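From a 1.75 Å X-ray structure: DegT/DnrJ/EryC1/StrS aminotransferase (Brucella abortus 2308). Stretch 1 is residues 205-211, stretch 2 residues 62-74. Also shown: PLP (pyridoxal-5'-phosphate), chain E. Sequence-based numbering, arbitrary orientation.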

# COMPACT_ATOMS: atom_id res chain seq x y z
N GLY A 205 2.64 -4.54 11.15
CA GLY A 205 2.49 -3.44 10.24
C GLY A 205 1.34 -3.84 9.31
O GLY A 205 0.56 -4.73 9.62
N ASP A 206 1.21 -3.16 8.19
CA ASP A 206 0.29 -3.61 7.13
C ASP A 206 0.96 -4.69 6.26
O ASP A 206 2.15 -4.62 5.98
CB ASP A 206 -0.19 -2.45 6.26
CG ASP A 206 -1.35 -1.66 6.90
OD1 ASP A 206 -2.42 -2.27 7.24
OD2 ASP A 206 -1.19 -0.45 7.15
N GLY A 207 0.16 -5.67 5.84
CA GLY A 207 0.61 -6.71 4.90
C GLY A 207 -0.60 -7.43 4.37
O GLY A 207 -1.67 -7.38 4.97
N GLY A 208 -0.40 -8.21 3.33
CA GLY A 208 -1.47 -8.98 2.69
C GLY A 208 -0.93 -10.04 1.77
O GLY A 208 0.27 -10.15 1.57
N ALA A 209 -1.82 -10.86 1.21
CA ALA A 209 -1.39 -11.78 0.16
C ALA A 209 -2.57 -12.20 -0.69
O ALA A 209 -3.76 -12.09 -0.28
CB ALA A 209 -0.76 -13.01 0.77
N MET A 210 -2.23 -12.80 -1.81
CA MET A 210 -3.21 -13.38 -2.76
C MET A 210 -2.79 -14.80 -3.03
O MET A 210 -1.61 -15.13 -2.95
CB MET A 210 -3.28 -12.59 -4.06
CG MET A 210 -3.61 -11.12 -3.82
SD MET A 210 -3.41 -10.06 -5.26
CE MET A 210 -1.63 -10.08 -5.37
N PHE A 211 -3.79 -15.62 -3.35
CA PHE A 211 -3.64 -17.06 -3.49
C PHE A 211 -4.31 -17.55 -4.77
O PHE A 211 -5.43 -17.13 -5.09
CB PHE A 211 -4.27 -17.76 -2.29
CG PHE A 211 -3.90 -17.17 -0.96
CD1 PHE A 211 -2.61 -17.30 -0.48
CD2 PHE A 211 -4.83 -16.50 -0.20
CE1 PHE A 211 -2.24 -16.79 0.75
CE2 PHE A 211 -4.45 -15.94 1.02
CZ PHE A 211 -3.17 -16.10 1.51
N1 PLP E . -11.60 -7.63 3.95
C2 PLP E . -12.07 -7.90 5.18
C2A PLP E . -13.22 -8.85 5.40
C3 PLP E . -11.36 -7.32 6.35
O3 PLP E . -11.78 -7.62 7.57
C4 PLP E . -10.26 -6.34 6.09
C4A PLP E . -9.38 -5.69 7.08
O4A PLP E . -8.98 -6.27 8.07
C5 PLP E . -9.87 -6.13 4.69
C6 PLP E . -10.57 -6.80 3.69
C5A PLP E . -8.75 -5.18 4.34
O4P PLP E . -7.47 -5.66 4.79
P PLP E . -6.32 -4.62 5.22
O1P PLP E . -5.02 -5.40 5.30
O2P PLP E . -6.33 -3.48 4.23
O3P PLP E . -6.80 -4.20 6.62
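Stretch 2, residues 62-74: ACANGTDALQMPL

Stretch 2 enters as the end of a strand at Ala62 and Cys63, passes through a loop, and continues as a helix that includes Asp68 to Leu74. The strand part runs antiparallel to strand 208-211. The helix then passes along that strand in roughly the same direction, with a crossing angle of -39° and axes 7.9 Å apart at closest approach.

Two backbone hydrogen bonds join the strands, both between Gly208 and Cys63. Cys63 N donates to Gly208 O at 2.9 Å in a nearly straight bond. Gly208 N donates to Cys63 O at 3.0 Å in a more bent one. Next to this pair, Ala209 faces Ala62 as a non-hydrogen-bonded pair, with CA atoms 4.1 Å apart and both side chains on the same face of the sheet.

Beyond Cys63 the loop stays close to stretch 1. Asn65 CA makes a CA-H...O contact with Gly207 O at 3.3 Å. The CA atoms of Gly208 and Asn65 are 3.9 Å apart, and a CB on Gly208 would clash with Asn65 C and Gly66 N. The bare glycine therefore allows this close approach.

Asn65 caps the turn leading into the helix. Asn65 OD1 accepts from Thr67 N and Asp68 N, each at 2.8 Å. The same turn holds the PLP phosphate: Gly66 N donates to O1P at 2.8 Å, and Thr67 OG1 donates to O2P at 2.7 Å.

The helix packs through apolar contacts centred on Met210. Met210 CG lies 3.8 Å from Ala69 CB, Met210 SD 3.8 Å from Pro73 CD, and Met210 CE 3.4 Å from Met72 CE. Ala69, Met72 and Pro73 all point their CA-to-CB bonds toward stretch 1. Ala69 CB also approaches Ala209 O at 3.6 Å. The helix is kinked at Pro73, whose nitrogen has no hydrogen to give the preceding turn.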

# COMPACT_ATOMS: atom_id res chain seq x y z
N ALA A 62 2.55 -12.45 -2.14
CA ALA A 62 2.51 -11.51 -1.00
C ALA A 62 2.35 -10.09 -1.52
O ALA A 62 2.81 -9.79 -2.60
CB ALA A 62 3.77 -11.67 -0.13
N CYS A 63 1.67 -9.23 -0.75
CA CYS A 63 1.49 -7.82 -1.16
C CYS A 63 1.36 -6.94 0.08
O CYS A 63 1.60 -7.41 1.22
CB CYS A 63 0.27 -7.70 -2.08
SG CYS A 63 -1.30 -8.36 -1.44
N ALA A 64 0.94 -5.70 -0.10
CA ALA A 64 1.09 -4.72 0.95
C ALA A 64 0.01 -4.71 2.00
O ALA A 64 0.27 -4.25 3.12
CB ALA A 64 1.21 -3.32 0.37
N ASN A 65 -1.20 -5.13 1.64
CA ASN A 65 -2.31 -5.17 2.54
C ASN A 65 -3.48 -5.90 1.88
O ASN A 65 -3.44 -6.24 0.69
CB ASN A 65 -2.73 -3.75 3.03
CG ASN A 65 -3.27 -2.90 1.90
OD1 ASN A 65 -4.30 -3.22 1.32
ND2 ASN A 65 -2.55 -1.86 1.55
N GLY A 66 -4.49 -6.18 2.69
CA GLY A 66 -5.64 -6.99 2.25
C GLY A 66 -6.63 -6.26 1.38
O GLY A 66 -7.54 -6.89 0.81
N THR A 67 -6.50 -4.94 1.29
CA THR A 67 -7.36 -4.14 0.41
C THR A 67 -6.77 -4.22 -1.00
O THR A 67 -7.47 -4.59 -1.99
CB THR A 67 -7.42 -2.67 0.90
OG1 THR A 67 -7.95 -2.64 2.23
CG2 THR A 67 -8.29 -1.85 -0.03
N ASP A 68 -5.48 -3.94 -1.10
CA ASP A 68 -4.74 -4.18 -2.34
C ASP A 68 -4.99 -5.58 -2.90
O ASP A 68 -5.06 -5.79 -4.15
CB ASP A 68 -3.21 -4.03 -2.15
CG ASP A 68 -2.73 -2.61 -1.80
OD1 ASP A 68 -3.51 -1.63 -1.54
OD2 ASP A 68 -1.49 -2.48 -1.69
N ALA A 69 -5.03 -6.57 -2.01
CA ALA A 69 -5.19 -7.96 -2.36
C ALA A 69 -6.48 -8.29 -3.05
O ALA A 69 -6.51 -9.21 -3.85
CB ALA A 69 -5.02 -8.85 -1.15
N LEU A 70 -7.51 -7.50 -2.78
CA LEU A 70 -8.81 -7.60 -3.47
C LEU A 70 -8.84 -6.78 -4.76
O LEU A 70 -9.47 -7.19 -5.74
CB LEU A 70 -9.92 -7.11 -2.54
CG LEU A 70 -10.12 -7.90 -1.24
CD1 LEU A 70 -10.96 -7.13 -0.25
CD2 LEU A 70 -10.82 -9.21 -1.58
N GLN A 71 -8.18 -5.62 -4.75
CA GLN A 71 -8.13 -4.75 -5.91
C GLN A 71 -7.38 -5.40 -7.07
O GLN A 71 -7.82 -5.35 -8.22
CB GLN A 71 -7.45 -3.43 -5.56
CG GLN A 71 -7.28 -2.43 -6.71
CD GLN A 71 -6.58 -1.15 -6.23
OE1 GLN A 71 -6.39 -0.97 -5.03
NE2 GLN A 71 -6.09 -0.35 -7.16
N MET A 72 -6.21 -5.96 -6.80
CA MET A 72 -5.39 -6.42 -7.92
C MET A 72 -6.04 -7.48 -8.81
O MET A 72 -5.92 -7.41 -10.06
CB MET A 72 -4.00 -6.82 -7.44
CG MET A 72 -3.19 -5.61 -6.97
SD MET A 72 -1.48 -6.06 -6.63
CE MET A 72 -1.52 -6.66 -4.94
N PRO A 73 -6.73 -8.47 -8.23
CA PRO A 73 -7.40 -9.43 -9.09
C PRO A 73 -8.47 -8.79 -10.00
O PRO A 73 -8.65 -9.26 -11.13
CB PRO A 73 -8.02 -10.41 -8.12
CG PRO A 73 -7.11 -10.38 -6.94
CD PRO A 73 -6.64 -8.96 -6.84
N LEU A 74 -9.17 -7.76 -9.50
CA LEU A 74 -10.14 -7.06 -10.35
C LEU A 74 -9.42 -6.39 -11.51
O LEU A 74 -9.91 -6.40 -12.66
CB LEU A 74 -10.91 -6.00 -9.54
CG LEU A 74 -11.81 -6.54 -8.43
CD1 LEU A 74 -12.39 -5.40 -7.59
CD2 LEU A 74 -12.96 -7.33 -8.99